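Local structure of conserved hypothetical protein (Caulobacter vibrioides, 1XFJ) at residues S38-R43 and N55-I59; V162-G168 and E223-T229; G19-F25 and L254-E260. The protein probably acts as a purine nucleoside phosphorylase with adenosine deaminase and methylthioadenosine phosphorylase activity. All blocks are in the same frame, centred on the assembly; numbering follows the deposited sequence.

Interaction 1: residues S38-R43 and N55-I59; sequences SLNVGR and NRARI
N55 points from the helix toward the loop 38-43, and its amide meets the loop backbone. Its CG is anti to the carbonyl carbon (chi1 -65°), which brings ND2 to N40 O at 2.9 Å. The donor is tilted from the carbonyl plane, and the N-H points to the oxygen at 147°, a moderately bent bond. ND2 is also gripped by S32 OG, while OD1 accepts from V31 N, so both ends of the amide are held and its flip is fixed. L39 CD1 lies against N55 CB at 3.8 Å as the two side chains slide past each other. Next, the R56 chain passes V41, its CG against V41 CB, and bends at chi3 to lay its guanidinium flat on that of R43. The planes are 11° apart and the CZ atoms of R43 and R56 are 3.2 Å apart, a like-charged stack. E53, whose carboxylate forms a salt bridge with R43 NE, would probably offset part of the repulsion. One turn on from N55, I59 sends CD1 into the apolar side of the loop: it lies 3.4 Å from V41 CG1, tighter than usual carbon contact, and 4.0 Å from L39 CD2. The loop keeps its shape by its own turns. L39 centres an inverse gamma turn, and N40 OD1 accepts from G42 N at 3.0 Å and also from R252 N. The arrangement is a loop shaped by an Asx turn, packed on helix 49-62, with an asparagine bonded to its backbone and an isoleucine against its apolar side chains.

Interaction 2: residues V162-G168 and E223-T229; sequences VVGPCIG and EWVGRDT. With ACT (acetate ion), chain B.
Two neighbouring parallel strands at the edge of the six-stranded mixed sheet, 160-163 and 221-224, pair through V162 with E223 and V163 with W224, then run on as loops that meet again at a single bridge, C166 with D228. The register shifts by one residue between the strand pairing and this bridge. In the strand pairing, V163 N donates to E223 O at 2.8 Å and V225 N to V163 O, both straight bonds. V162 CG1 and V225 CG1 add apolar contact at 3.9 Å. W224 spans from the strand pairing to the loop of G164 and C166. Its indole, with CG trans to N (chi1 174°), turns an edge to the 162-168 loop, and W224 NE1 donates to G164 O at 2.8 Å. That oxygen lies in the ring plane, yet the indole N sits well above the carbonyl plane and the N-H angle is only 130°. C166 SG stands obliquely to the five-membered ring of W224, 3.6 Å from W224 NE1, and G226 CA lies over one ring face. At the single bridge C166 N donates to R227 O and T229 N to C166 O. T229 CG2 packs on C166 CA at 3.6 Å, while its OG1 is hydrogen-bonded to D113. D228 OD1 accepts from G168 N at 3.1 Å, met from above the carboxylate plane, and OD2 is taken by S171 OG. R227 forms a salt bridge with E232 and a cation-pi contact with W235, and its NH2 donates to an acetate O at 3.2 Å. This ion, probably from the crystallisation liquor, occupies the guanidinium edge, which implies an arginine still able to receive an anion there although its NE is already paired.

Interaction 3: residues G19-F25 and L254-E260; sequences GVKHAFF and LSAITLE
F24 CG and S255 OG both stand anti to their carbonyl carbons (chi1 -67° and -65°), which brings S255 OG to the edge of the F24 ring, near its plane and 3.3 Å from F24 CD1. On the same sheet face V20 and I257 extend their CG1 branches anti to the backbone N, so that V20 CG1 and I257 CD1 touch at 3.9 Å. H22 CB rests on I257 CG1 between these pairs. The two strand backbones are almost exactly antiparallel, their axes at 178° and 4.7 Å apart. K21 with T258 and A23 with A256 are hydrogen-bonded pairs, each joined by two bonds such as T258 N to K21 O at 2.8 Å, and they alternate with non-hydrogen-bonded pairs at V20, H22 and F24. These are adjacent inner strands of the five-stranded mixed sheet, flanked by strands 8-9 and 106-111, and their F24 and S255 face lies on P116 of strand 115-121 in the six-stranded sheet, in line with an alpha-beta-beta-alpha layering. On the face of K21, A23 and T258, K21 CB packs on T258 CG2 at 3.8 Å and approaches E260 OE1 at 3.6 Å, while the lysine makes a cation-pi contact with W62 of helix 49-62. At the other end of the pair, F25 N donates to L254 O, and a water that donates to F25 O at 2.8 Å also bonds S255 OG.

In the fold
From the N terminus, strand 20-25 opens the widest loop, which interaction 3 closes only when strand 253-259 returns at the C-terminal end. Both other contacts are nested inside it and follow in series: interaction 1 closes the short excursion from loop 38-43 to helix 49-62, and interaction 2 later pairs 162-168 with 223-229. Interactions 1 and 3 touch where I59 and V41 pack on F25 and L254, tying the helix and its loop to the five-stranded sheet. F24 of interaction 3 packs on G164, P165 and V225 of interaction 2, joining that sheet to the loops that leave strands 160-163 and 221-224 of the six-stranded one. Interactions 1 and 2 do not touch, with nearest atoms about 12 Å apart.

Interaction 1: residues S38-R43 and N55-I59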
loop_
_atom_site.group_PDB
_atom_site.type_symbol
_atom_site.label_atom_id
_atom_site.label_comp_id
_atom_site.label_asym_id
_atom_site.label_seq_id
_atom_site.Cartn_x
_atom_site.Cartn_y
_atom_site.Cartn_z
ATOM N N SER A 38 -13.620 2.490 13.230
ATOM C CA SER A 38 -13.596 3.704 12.424
ATOM C C SER A 38 -13.334 3.391 10.955
ATOM O O SER A 38 -14.212 2.997 10.184
ATOM C CB SER A 38 -12.544 4.678 12.955
ATOM O OG SER A 38 -13.019 6.013 12.921
ATOM N N LEU A 39 -12.123 3.778 10.449
ATOM C CA LEU A 39 -11.843 3.770 9.010
ATOM C C LEU A 39 -11.420 2.513 8.258
ATOM O O LEU A 39 -10.354 2.475 7.640
ATOM C CB LEU A 39 -10.853 4.894 8.703
ATOM C CG LEU A 39 -10.989 5.556 7.330
ATOM C CD1 LEU A 39 -12.343 6.247 7.220
ATOM C CD2 LEU A 39 -9.865 6.567 7.149
ATOM N N ASN A 40 -12.290 1.511 8.260
ATOM C CA ASN A 40 -12.026 0.260 7.561
ATOM C C ASN A 40 -12.564 0.321 6.131
ATOM O O ASN A 40 -13.762 0.520 5.919
ATOM C CB ASN A 40 -12.679 -0.898 8.319
ATOM C CG ASN A 40 -12.654 -2.193 7.538
ATOM O OD1 ASN A 40 -11.667 -2.508 6.870
ATOM N ND2 ASN A 40 -13.736 -2.961 7.629
ATOM N N VAL A 41 -11.680 0.137 5.152
ATOM C CA VAL A 41 -12.085 0.194 3.748
ATOM C C VAL A 41 -12.163 -1.179 3.077
ATOM O O VAL A 41 -12.405 -1.273 1.870
ATOM C CB VAL A 41 -11.118 1.084 2.923
ATOM C CG1 VAL A 41 -11.126 2.508 3.466
ATOM C CG2 VAL A 41 -9.711 0.504 2.957
ATOM N N GLY A 42 -11.982 -2.238 3.862
ATOM C CA GLY A 42 -12.020 -3.589 3.324
ATOM C C GLY A 42 -13.370 -4.140 2.897
ATOM O O GLY A 42 -14.155 -4.611 3.725
ATOM N N ARG A 43 -13.645 -4.093 1.596
ATOM C CA ARG A 43 -14.906 -4.612 1.076
ATOM C C ARG A 43 -14.973 -6.135 1.213
ATOM O O ARG A 43 -16.057 -6.725 1.201
ATOM C CB ARG A 43 -15.068 -4.214 -0.394
ATOM C CG ARG A 43 -15.594 -2.805 -0.595
ATOM C CD ARG A 43 -15.635 -2.445 -2.067
ATOM N NE ARG A 43 -16.407 -1.231 -2.314
ATOM C CZ ARG A 43 -16.538 -0.666 -3.509
ATOM N NH1 ARG A 43 -15.941 -1.204 -4.565
ATOM N NH2 ARG A 43 -17.280 0.426 -3.653
ATOM N N ASN A 55 -16.921 4.595 4.911
ATOM C CA ASN A 55 -15.517 4.921 5.123
ATOM C C ASN A 55 -14.861 5.272 3.794
ATOM O O ASN A 55 -14.102 6.237 3.704
ATOM C CB ASN A 55 -14.787 3.758 5.794
ATOM C CG ASN A 55 -15.304 3.484 7.191
ATOM O OD1 ASN A 55 -15.583 4.414 7.946
ATOM N ND2 ASN A 55 -15.429 2.209 7.546
ATOM N N ARG A 56 -15.162 4.488 2.762
ATOM C CA ARG A 56 -14.608 4.738 1.436
ATOM C C ARG A 56 -15.063 6.104 0.923
ATOM O O ARG A 56 -14.295 6.827 0.293
ATOM C CB ARG A 56 -15.047 3.645 0.455
ATOM C CG ARG A 56 -14.311 2.325 0.614
ATOM C CD ARG A 56 -14.877 1.261 -0.318
ATOM N NE ARG A 56 -14.913 1.718 -1.704
ATOM C CZ ARG A 56 -14.121 1.262 -2.669
ATOM N NH1 ARG A 56 -13.220 0.324 -2.408
ATOM N NH2 ARG A 56 -14.229 1.750 -3.896
ATOM N N ALA A 57 -16.315 6.456 1.202
ATOM C CA ALA A 57 -16.852 7.738 0.759
ATOM C C ALA A 57 -16.132 8.891 1.453
ATOM O O ALA A 57 -15.855 9.925 0.842
ATOM C CB ALA A 57 -18.345 7.801 1.040
ATOM N N ARG A 58 -15.826 8.714 2.734
ATOM C CA ARG A 58 -15.132 9.755 3.482
ATOM C C ARG A 58 -13.763 10.019 2.880
ATOM O O ARG A 58 -13.338 11.171 2.751
ATOM C CB ARG A 58 -14.986 9.347 4.945
ATOM C CG ARG A 58 -16.324 9.211 5.634
ATOM C CD ARG A 58 -16.212 9.052 7.135
ATOM N NE ARG A 58 -17.536 9.222 7.726
ATOM C CZ ARG A 58 -17.771 9.532 8.996
ATOM N NH1 ARG A 58 -16.769 9.706 9.846
ATOM N NH2 ARG A 58 -19.019 9.693 9.405
ATOM N N ILE A 59 -13.076 8.945 2.512
ATOM C CA ILE A 59 -11.754 9.063 1.918
ATOM C C ILE A 59 -11.860 9.732 0.553
ATOM O O ILE A 59 -11.065 10.613 0.222
ATOM C CB ILE A 59 -11.087 7.678 1.789
ATOM C CG1 ILE A 59 -10.687 7.179 3.180
ATOM C CG2 ILE A 59 -9.870 7.755 0.874
ATOM C CD1 ILE A 59 -10.130 5.771 3.200
#

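Interaction 2: residues V162-G168 and E223-T229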
loop_
_atom_site.group_PDB
_atom_site.type_symbol
_atom_site.label_atom_id
_atom_site.label_comp_id
_atom_site.label_asym_id
_atom_site.label_seq_id
_atom_site.Cartn_x
_atom_site.Cartn_y
_atom_site.Cartn_z
ATOM N N VAL A 162 7.033 6.273 -2.802
ATOM C CA VAL A 162 7.060 6.290 -1.347
ATOM C C VAL A 162 6.347 5.097 -0.738
ATOM O O VAL A 162 5.233 4.753 -1.139
ATOM C CB VAL A 162 6.402 7.575 -0.801
ATOM C CG1 VAL A 162 6.381 7.548 0.722
ATOM C CG2 VAL A 162 7.150 8.792 -1.312
ATOM N N VAL A 163 6.999 4.471 0.236
ATOM C CA VAL A 163 6.429 3.324 0.931
ATOM C C VAL A 163 5.701 3.866 2.157
ATOM O O VAL A 163 6.256 4.661 2.908
ATOM C CB VAL A 163 7.538 2.345 1.372
ATOM C CG1 VAL A 163 6.923 1.100 1.995
ATOM C CG2 VAL A 163 8.394 1.969 0.167
ATOM N N GLY A 164 4.459 3.435 2.362
ATOM C CA GLY A 164 3.699 3.931 3.493
ATOM C C GLY A 164 3.788 3.090 4.750
ATOM O O GLY A 164 4.693 2.262 4.891
ATOM N N PRO A 165 2.859 3.294 5.695
ATOM C CA PRO A 165 2.856 2.530 6.943
ATOM C C PRO A 165 2.751 1.046 6.616
ATOM O O PRO A 165 2.005 0.654 5.723
ATOM C CB PRO A 165 1.610 3.045 7.665
ATOM C CG PRO A 165 1.442 4.441 7.125
ATOM C CD PRO A 165 1.733 4.244 5.655
ATOM N N CYS A 166 3.515 0.226 7.327
ATOM C CA CYS A 166 3.498 -1.214 7.111
ATOM C C CYS A 166 4.127 -1.862 8.332
ATOM O O CYS A 166 4.536 -1.165 9.257
ATOM C CB CYS A 166 4.282 -1.579 5.843
ATOM S SG CYS A 166 6.055 -1.202 5.888
ATOM N N ILE A 167 4.197 -3.188 8.351
ATOM C CA ILE A 167 4.793 -3.854 9.494
ATOM C C ILE A 167 6.300 -3.594 9.447
ATOM O O ILE A 167 6.963 -3.842 8.437
ATOM C CB ILE A 167 4.459 -5.366 9.491
ATOM C CG1 ILE A 167 4.912 -5.997 10.809
ATOM C CG2 ILE A 167 5.070 -6.042 8.271
ATOM C CD1 ILE A 167 4.332 -7.389 11.047
ATOM N N GLY A 168 6.828 -3.065 10.545
ATOM C CA GLY A 168 8.238 -2.722 10.609
ATOM C C GLY A 168 9.224 -3.836 10.896
ATOM O O GLY A 168 8.843 -4.918 11.337
ATOM N N GLU A 223 11.433 6.808 -0.375
ATOM C CA GLU A 223 11.523 6.831 1.077
ATOM C C GLU A 223 10.390 6.032 1.702
ATOM O O GLU A 223 9.390 5.728 1.049
ATOM C CB GLU A 223 11.453 8.260 1.615
ATOM C CG GLU A 223 10.051 8.841 1.612
ATOM C CD GLU A 223 9.805 9.809 2.756
ATOM O OE1 GLU A 223 8.659 10.288 2.890
ATOM O OE2 GLU A 223 10.751 10.090 3.523
ATOM N N TRP A 224 10.576 5.677 2.969
ATOM C CA TRP A 224 9.564 4.973 3.742
ATOM C C TRP A 224 9.149 5.977 4.811
ATOM O O TRP A 224 10.009 6.616 5.421
ATOM C CB TRP A 224 10.135 3.722 4.412
ATOM C CG TRP A 224 9.148 3.057 5.337
ATOM C CD1 TRP A 224 7.816 2.860 5.101
ATOM C CD2 TRP A 224 9.411 2.488 6.630
ATOM N NE1 TRP A 224 7.235 2.212 6.159
ATOM C CE2 TRP A 224 8.188 1.970 7.113
ATOM C CE3 TRP A 224 10.558 2.365 7.424
ATOM C CZ2 TRP A 224 8.077 1.338 8.360
ATOM C CZ3 TRP A 224 10.449 1.734 8.668
ATOM C CH2 TRP A 224 9.213 1.229 9.121
ATOM N N VAL A 225 7.846 6.130 5.030
ATOM C CA VAL A 225 7.360 7.082 6.026
ATOM C C VAL A 225 7.736 6.682 7.451
ATOM O O VAL A 225 7.562 7.459 8.389
ATOM C CB VAL A 225 5.830 7.262 5.930
ATOM C CG1 VAL A 225 5.465 7.794 4.552
ATOM C CG2 VAL A 225 5.124 5.943 6.202
ATOM N N GLY A 226 8.240 5.462 7.607
ATOM C CA GLY A 226 8.669 5.003 8.915
ATOM C C GLY A 226 7.616 4.847 9.998
ATOM O O GLY A 226 7.866 5.185 11.157
ATOM N N ARG A 227 6.442 4.346 9.633
ATOM C CA ARG A 227 5.376 4.120 10.606
ATOM C C ARG A 227 5.108 2.614 10.625
ATOM O O ARG A 227 4.928 1.998 9.573
ATOM C CB ARG A 227 4.109 4.897 10.216
ATOM C CG ARG A 227 4.287 6.419 10.206
ATOM C CD ARG A 227 4.676 6.945 11.586
ATOM N NE ARG A 227 3.580 6.829 12.546
ATOM C CZ ARG A 227 2.573 7.693 12.649
ATOM N NH1 ARG A 227 2.515 8.753 11.853
ATOM N NH2 ARG A 227 1.615 7.491 13.544
ATOM N N ASP A 228 5.098 2.031 11.825
ATOM C CA ASP A 228 4.905 0.589 12.017
ATOM C C ASP A 228 3.453 0.256 12.370
ATOM O O ASP A 228 2.995 0.541 13.474
ATOM C CB ASP A 228 5.827 0.113 13.145
ATOM C CG ASP A 228 5.943 -1.398 13.225
ATOM O OD1 ASP A 228 4.993 -2.105 12.840
ATOM O OD2 ASP A 228 6.994 -1.876 13.698
ATOM N N THR A 229 2.744 -0.368 11.436
ATOM C CA THR A 229 1.342 -0.721 11.646
ATOM C C THR A 229 1.104 -1.614 12.862
ATOM O O THR A 229 0.164 -1.398 13.630
ATOM C CB THR A 229 0.769 -1.436 10.409
ATOM O OG1 THR A 229 1.632 -2.521 10.045
ATOM C CG2 THR A 229 0.655 -0.466 9.242
HETATM C C ACT B . -0.443 10.714 12.187
HETATM O O ACT B . -0.008 10.282 13.283
HETATM O OXT ACT B . 0.209 11.213 11.210
HETATM C CH3 ACT B . -1.943 10.635 11.988
#

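Interaction 3: residues G19-F25 and L254-E260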
loop_
_atom_site.group_PDB
_atom_site.type_symbol
_atom_site.label_atom_id
_atom_site.label_comp_id
_atom_site.label_asym_id
_atom_site.label_seq_id
_atom_site.Cartn_x
_atom_site.Cartn_y
_atom_site.Cartn_z
ATOM N N GLY A 19 -1.122 19.782 -8.082
ATOM C CA GLY A 19 -2.018 19.021 -8.933
ATOM C C GLY A 19 -2.008 17.543 -8.606
ATOM O O GLY A 19 -2.560 16.731 -9.344
ATOM N N VAL A 20 -1.360 17.194 -7.500
ATOM C CA VAL A 20 -1.283 15.808 -7.053
ATOM C C VAL A 20 -1.660 15.750 -5.578
ATOM O O VAL A 20 -1.175 16.542 -4.769
ATOM C CB VAL A 20 0.141 15.227 -7.218
ATOM C CG1 VAL A 20 0.204 13.822 -6.625
ATOM C CG2 VAL A 20 0.523 15.193 -8.684
ATOM N N LYS A 21 -2.536 14.817 -5.230
ATOM C CA LYS A 21 -2.947 14.674 -3.843
ATOM C C LYS A 21 -2.712 13.220 -3.457
ATOM O O LYS A 21 -3.057 12.313 -4.212
ATOM C CB LYS A 21 -4.428 15.051 -3.690
ATOM C CG LYS A 21 -4.842 15.375 -2.261
ATOM C CD LYS A 21 -6.247 15.970 -2.217
ATOM C CE LYS A 21 -6.636 16.385 -0.803
ATOM N NZ LYS A 21 -5.767 17.472 -0.284
ATOM N N HIS A 22 -2.106 13.006 -2.293
ATOM C CA HIS A 22 -1.801 11.658 -1.826
ATOM C C HIS A 22 -2.050 11.563 -0.334
ATOM O O HIS A 22 -2.128 12.576 0.358
ATOM C CB HIS A 22 -0.328 11.346 -2.055
ATOM C CG HIS A 22 0.571 11.968 -1.034
ATOM N ND1 HIS A 22 1.190 11.236 -0.042
ATOM C CD2 HIS A 22 0.911 13.260 -0.815
ATOM C CE1 HIS A 22 1.871 12.052 0.744
ATOM N NE2 HIS A 22 1.717 13.285 0.298
ATOM N N ALA A 23 -2.132 10.333 0.161
ATOM C CA ALA A 23 -2.337 10.118 1.580
ATOM C C ALA A 23 -2.290 8.655 1.963
ATOM O O ALA A 23 -2.778 7.791 1.238
ATOM C CB ALA A 23 -3.670 10.709 2.017
ATOM N N PHE A 24 -1.663 8.395 3.104
ATOM C CA PHE A 24 -1.594 7.058 3.674
ATOM C C PHE A 24 -2.541 7.240 4.857
ATOM O O PHE A 24 -2.205 7.906 5.834
ATOM C CB PHE A 24 -0.177 6.747 4.163
ATOM C CG PHE A 24 0.837 6.638 3.058
ATOM C CD1 PHE A 24 0.867 5.518 2.230
ATOM C CD2 PHE A 24 1.751 7.663 2.831
ATOM C CE1 PHE A 24 1.799 5.420 1.189
ATOM C CE2 PHE A 24 2.683 7.578 1.797
ATOM C CZ PHE A 24 2.707 6.452 0.973
ATOM N N PHE A 25 -3.738 6.675 4.756
ATOM C CA PHE A 25 -4.716 6.837 5.818
ATOM C C PHE A 25 -4.453 5.984 7.047
ATOM O O PHE A 25 -3.696 5.009 7.001
ATOM C CB PHE A 25 -6.118 6.572 5.262
ATOM C CG PHE A 25 -6.568 7.615 4.282
ATOM C CD1 PHE A 25 -7.091 8.822 4.734
ATOM C CD2 PHE A 25 -6.382 7.431 2.913
ATOM C CE1 PHE A 25 -7.420 9.839 3.838
ATOM C CE2 PHE A 25 -6.705 8.440 2.005
ATOM C CZ PHE A 25 -7.226 9.650 2.470
ATOM N N LEU A 254 -6.335 2.310 3.846
ATOM C CA LEU A 254 -6.232 2.694 2.448
ATOM C C LEU A 254 -5.090 3.683 2.267
ATOM O O LEU A 254 -4.799 4.478 3.156
ATOM C CB LEU A 254 -7.527 3.350 1.965
ATOM C CG LEU A 254 -7.568 3.561 0.446
ATOM C CD1 LEU A 254 -7.745 2.215 -0.230
ATOM C CD2 LEU A 254 -8.702 4.489 0.061
ATOM N N SER A 255 -4.431 3.608 1.117
ATOM C CA SER A 255 -3.352 4.524 0.766
ATOM C C SER A 255 -3.711 4.876 -0.665
ATOM O O SER A 255 -3.987 3.985 -1.463
ATOM C CB SER A 255 -1.991 3.832 0.826
ATOM O OG SER A 255 -1.678 3.447 2.153
ATOM N N ALA A 256 -3.733 6.159 -0.999
ATOM C CA ALA A 256 -4.123 6.527 -2.353
ATOM C C ALA A 256 -3.483 7.799 -2.868
ATOM O O ALA A 256 -2.962 8.611 -2.104
ATOM C CB ALA A 256 -5.644 6.646 -2.430
ATOM N N ILE A 257 -3.541 7.965 -4.183
ATOM C CA ILE A 257 -2.961 9.129 -4.826
ATOM C C ILE A 257 -3.811 9.459 -6.047
ATOM O O ILE A 257 -4.427 8.575 -6.642
ATOM C CB ILE A 257 -1.491 8.840 -5.232
ATOM C CG1 ILE A 257 -0.847 10.100 -5.808
ATOM C CG2 ILE A 257 -1.437 7.679 -6.224
ATOM C CD1 ILE A 257 0.670 9.981 -5.952
ATOM N N THR A 258 -3.856 10.731 -6.413
ATOM C CA THR A 258 -4.668 11.134 -7.552
ATOM C C THR A 258 -4.126 12.365 -8.256
ATOM O O THR A 258 -3.436 13.191 -7.655
ATOM C CB THR A 258 -6.110 11.454 -7.102
ATOM O OG1 THR A 258 -6.915 11.777 -8.242
ATOM C CG2 THR A 258 -6.113 12.639 -6.144
ATOM N N LEU A 259 -4.437 12.465 -9.542
ATOM C CA LEU A 259 -4.067 13.619 -10.345
ATOM C C LEU A 259 -5.301 14.503 -10.191
ATOM O O LEU A 259 -6.383 14.146 -10.655
ATOM C CB LEU A 259 -3.883 13.217 -11.812
ATOM C CG LEU A 259 -2.670 12.338 -12.139
ATOM C CD1 LEU A 259 -2.751 11.833 -13.571
ATOM C CD2 LEU A 259 -1.392 13.135 -11.921
ATOM N N GLU A 260 -5.149 15.640 -9.521
ATOM C CA GLU A 260 -6.281 16.534 -9.294
ATOM C C GLU A 260 -6.927 17.036 -10.578
ATOM O O GLU A 260 -6.213 17.159 -11.593
ATOM C CB GLU A 260 -5.837 17.723 -8.437
ATOM C CG GLU A 260 -5.484 17.347 -7.007
ATOM C CD GLU A 260 -4.892 18.504 -6.225
ATOM O OE1 GLU A 260 -4.709 18.357 -4.999
ATOM O OE2 GLU A 260 -4.604 19.555 -6.832
HETATM O O HOH W 1 -1.854 3.697 5.270
#